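Local structure of tyrosinase (Burkholderia thailandensis, 5ZRD) at residues H85-W93 with Y250-S258. The protein catalyses, as a copper-dependent monooxygenase, the ortho-hydroxylation of monophenols to catechols and, as in other tyrosinases, probably their further oxidation to o-quinones. Sequence-based numbering, arbitrary orientation.
Sequences HGNVLFPTW and YTVFSNTTS. With CU (copper (II) ion), chain J.
Behind the dicopper site of this tyrosinase, G86 and V88, in the loop leading from a copper ligand to helix 90-108, are bonded to T257 and Y250 near the two ends of residues 250-258. H85 takes no part in the pairing; its NE2 binds copper at 2.1 Å, with H57 and H94. G86 takes a positive phi, easy for a residue without a side chain, and lies close against N255 and T257. Its carbonyl accepts T257 OG1 at 2.8 Å, the hydroxyl coming in from the side, at 123° to the C=O and tilted out of its plane. Y250 OH instead lies almost in line with the V88 C=O (169°), 2.7 Å from V88 O. With CG anti to its backbone N (chi1 175°), Y250 sends its long, rigid ring out of helix 250-254, and the carbonyl meets the ring at its edge, near its plane. S254 CB sits 3.7 Å above one face of the Y250 ring, offset toward the rim. P91 suits the first turn of helix 90-108, where no backbone N-H is required, and its CG also packs on S254 CB. Between the two bonds, N255 caps helix 256-265 through OD1, which accepts S258 N, while ND2 gives one hydrogen to S254 OG, in the amide plane, and the other to S258 OG, itself also bonded to P347 O. S254 OG passes its own hydrogen to T251 O. These bonds fix the amide's rotation, with N255 ND2 3.5 Å from V88 CG1; this methyl of the beta-branched V88 also meets T251 CG2. N87 OD1 accepts L89 N, a capping bond in the type I turn N87-F90. Both cross-contact bonds end on main-chain carbonyls, so the pairing depends on the loop's shape. G86 N and T256 N share the E274 carboxylate and F90 O accepts H94 ND1, consistent with a second shell to the copper ligands.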
loop_
_atom_site.group_PDB
_atom_site.type_symbol
_atom_site.label_atom_id
_atom_site.label_comp_id
_atom_site.label_asym_id
_atom_site.label_seq_id
_atom_site.Cartn_x
_atom_site.Cartn_y
_atom_site.Cartn_z
ATOM N N HIS A 85 -18.050 6.372 19.589
ATOM C CA HIS A 85 -19.042 5.304 19.858
ATOM C C HIS A 85 -18.346 4.029 20.318
ATOM O O HIS A 85 -17.245 3.747 19.931
ATOM C CB HIS A 85 -19.847 5.007 18.600
ATOM C CG HIS A 85 -20.439 6.239 18.018
ATOM N ND1 HIS A 85 -19.800 6.970 17.067
ATOM C CD2 HIS A 85 -21.554 6.928 18.348
ATOM C CE1 HIS A 85 -20.534 8.028 16.786
ATOM N NE2 HIS A 85 -21.622 8.030 17.556
ATOM N N GLY A 86 -18.996 3.281 21.165
ATOM C CA GLY A 86 -18.415 2.102 21.748
ATOM C C GLY A 86 -17.150 2.404 22.539
ATOM O O GLY A 86 -16.302 1.502 22.696
ATOM N N ASN A 87 -16.991 3.622 23.060
ATOM C CA ASN A 87 -15.800 3.894 23.841
ATOM C C ASN A 87 -16.111 4.940 24.918
ATOM O O ASN A 87 -17.177 5.515 24.925
ATOM C CB ASN A 87 -14.636 4.266 22.924
ATOM C CG ASN A 87 -14.768 5.650 22.325
ATOM O OD1 ASN A 87 -15.261 6.568 22.985
ATOM N ND2 ASN A 87 -14.243 5.815 21.115
ATOM N N VAL A 88 -15.176 5.175 25.834
ATOM C CA VAL A 88 -15.499 5.975 27.047
ATOM C C VAL A 88 -15.701 7.463 26.714
ATOM O O VAL A 88 -16.179 8.224 27.550
ATOM C CB VAL A 88 -14.421 5.800 28.132
ATOM C CG1 VAL A 88 -14.443 4.386 28.689
ATOM C CG2 VAL A 88 -13.030 6.140 27.612
ATOM N N LEU A 89 -15.362 7.891 25.520
ATOM C CA LEU A 89 -15.625 9.270 25.112
ATOM C C LEU A 89 -17.060 9.425 24.587
ATOM O O LEU A 89 -17.436 10.518 24.215
ATOM C CB LEU A 89 -14.609 9.663 24.035
ATOM C CG LEU A 89 -13.145 9.521 24.456
ATOM C CD1 LEU A 89 -12.224 10.090 23.392
ATOM C CD2 LEU A 89 -12.896 10.204 25.785
ATOM N N PHE A 90 -17.879 8.379 24.574
ATOM C CA PHE A 90 -19.221 8.547 23.987
ATOM C C PHE A 90 -19.988 9.705 24.676
ATOM O O PHE A 90 -20.531 10.586 24.018
ATOM C CB PHE A 90 -19.988 7.217 23.958
ATOM C CG PHE A 90 -21.467 7.393 23.747
ATOM C CD1 PHE A 90 -21.995 7.472 22.477
ATOM C CD2 PHE A 90 -22.324 7.575 24.810
ATOM C CE1 PHE A 90 -23.353 7.683 22.275
ATOM C CE2 PHE A 90 -23.678 7.760 24.620
ATOM C CZ PHE A 90 -24.195 7.817 23.348
ATOM N N PRO A 91 -20.107 9.689 25.987
ATOM C CA PRO A 91 -20.945 10.692 26.659
ATOM C C PRO A 91 -20.421 12.133 26.546
ATOM O O PRO A 91 -21.196 13.062 26.328
ATOM C CB PRO A 91 -20.890 10.278 28.135
ATOM C CG PRO A 91 -20.693 8.787 28.067
ATOM C CD PRO A 91 -19.732 8.621 26.913
ATOM N N THR A 92 -19.118 12.287 26.750
ATOM C CA THR A 92 -18.500 13.584 26.801
ATOM C C THR A 92 -18.372 14.175 25.395
ATOM O O THR A 92 -18.435 15.366 25.216
ATOM C CB THR A 92 -17.112 13.483 27.447
ATOM O OG1 THR A 92 -16.345 12.416 26.881
ATOM C CG2 THR A 92 -17.230 13.267 28.926
ATOM N N TRP A 93 -18.108 13.332 24.414
ATOM C CA TRP A 93 -17.994 13.829 23.053
ATOM C C TRP A 93 -19.340 14.385 22.634
ATOM O O TRP A 93 -19.373 15.483 22.066
ATOM C CB TRP A 93 -17.502 12.781 22.056
ATOM C CG TRP A 93 -17.261 13.374 20.709
ATOM C CD1 TRP A 93 -16.102 13.946 20.271
ATOM C CD2 TRP A 93 -18.223 13.533 19.649
ATOM N NE1 TRP A 93 -16.265 14.409 18.995
ATOM C CE2 TRP A 93 -17.562 14.199 18.597
ATOM C CE3 TRP A 93 -19.571 13.195 19.493
ATOM C CZ2 TRP A 93 -18.195 14.530 17.406
ATOM C CZ3 TRP A 93 -20.199 13.521 18.313
ATOM C CH2 TRP A 93 -19.514 14.172 17.283
ATOM N N TYR A 250 -18.297 5.166 35.816
ATOM C CA TYR A 250 -18.348 5.899 34.582
ATOM C C TYR A 250 -17.884 5.015 33.413
ATOM O O TYR A 250 -18.463 5.048 32.345
ATOM C CB TYR A 250 -17.507 7.177 34.629
ATOM C CG TYR A 250 -17.495 7.857 33.287
ATOM C CD1 TYR A 250 -18.616 8.511 32.814
ATOM C CD2 TYR A 250 -16.407 7.748 32.436
ATOM C CE1 TYR A 250 -18.660 9.062 31.538
ATOM C CE2 TYR A 250 -16.433 8.285 31.158
ATOM C CZ TYR A 250 -17.563 8.947 30.709
ATOM O OH TYR A 250 -17.569 9.488 29.460
ATOM N N THR A 251 -16.858 4.222 33.602
ATOM C CA THR A 251 -16.388 3.396 32.485
ATOM C C THR A 251 -17.552 2.576 31.899
ATOM O O THR A 251 -17.762 2.625 30.687
ATOM C CB THR A 251 -15.172 2.551 32.874
ATOM O OG1 THR A 251 -14.143 3.434 33.332
ATOM C CG2 THR A 251 -14.640 1.748 31.710
ATOM N N VAL A 252 -18.352 1.893 32.718
ATOM C CA VAL A 252 -19.319 0.978 32.162
ATOM C C VAL A 252 -20.638 1.701 31.914
ATOM O O VAL A 252 -21.465 1.210 31.133
ATOM C CB VAL A 252 -19.496 -0.267 33.039
ATOM C CG1 VAL A 252 -18.168 -0.972 33.191
ATOM C CG2 VAL A 252 -20.134 0.025 34.389
ATOM N N PHE A 253 -20.808 2.871 32.549
ATOM C CA PHE A 253 -21.910 3.727 32.217
ATOM C C PHE A 253 -21.752 4.253 30.787
ATOM O O PHE A 253 -22.746 4.442 30.079
ATOM C CB PHE A 253 -22.028 4.918 33.172
ATOM C CG PHE A 253 -23.092 5.924 32.804
ATOM C CD1 PHE A 253 -24.427 5.632 32.998
ATOM C CD2 PHE A 253 -22.762 7.114 32.181
ATOM C CE1 PHE A 253 -25.412 6.549 32.655
ATOM C CE2 PHE A 253 -23.737 8.032 31.810
ATOM C CZ PHE A 253 -25.065 7.751 32.054
ATOM N N SER A 254 -20.505 4.486 30.381
ATOM C CA SER A 254 -20.230 5.305 29.228
ATOM C C SER A 254 -20.551 4.588 27.914
ATOM O O SER A 254 -20.859 5.275 26.973
ATOM C CB SER A 254 -18.810 5.781 29.224
ATOM O OG SER A 254 -17.927 4.709 28.944
ATOM N N ASN A 255 -20.450 3.269 27.800
ATOM C CA ASN A 255 -20.371 2.697 26.438
ATOM C C ASN A 255 -20.610 1.180 26.431
ATOM O O ASN A 255 -20.421 0.511 27.430
ATOM C CB ASN A 255 -19.025 3.023 25.786
ATOM C CG ASN A 255 -17.858 2.190 26.274
ATOM O OD1 ASN A 255 -17.562 1.149 25.682
ATOM N ND2 ASN A 255 -17.137 2.662 27.297
ATOM N N THR A 256 -20.951 0.655 25.263
ATOM C CA THR A 256 -21.355 -0.754 25.104
ATOM C C THR A 256 -20.164 -1.699 25.199
ATOM O O THR A 256 -20.332 -2.868 25.577
ATOM C CB THR A 256 -22.096 -0.979 23.778
ATOM O OG1 THR A 256 -21.361 -0.377 22.703
ATOM C CG2 THR A 256 -23.497 -0.395 23.805
ATOM N N THR A 257 -18.978 -1.265 24.810
ATOM C CA THR A 257 -17.834 -2.202 24.867
ATOM C C THR A 257 -17.490 -2.466 26.342
ATOM O O THR A 257 -17.352 -3.634 26.787
ATOM C CB THR A 257 -16.596 -1.663 24.127
ATOM O OG1 THR A 257 -16.964 -1.217 22.821
ATOM C CG2 THR A 257 -15.477 -2.673 24.001
ATOM N N SER A 258 -17.327 -1.387 27.096
ATOM C CA SER A 258 -16.987 -1.511 28.518
ATOM C C SER A 258 -18.064 -2.336 29.249
ATOM O O SER A 258 -17.750 -3.238 30.003
ATOM C CB SER A 258 -16.770 -0.151 29.168
ATOM O OG SER A 258 -15.756 0.602 28.486
HETATM CU CU CU J . -22.818 9.715 17.736
#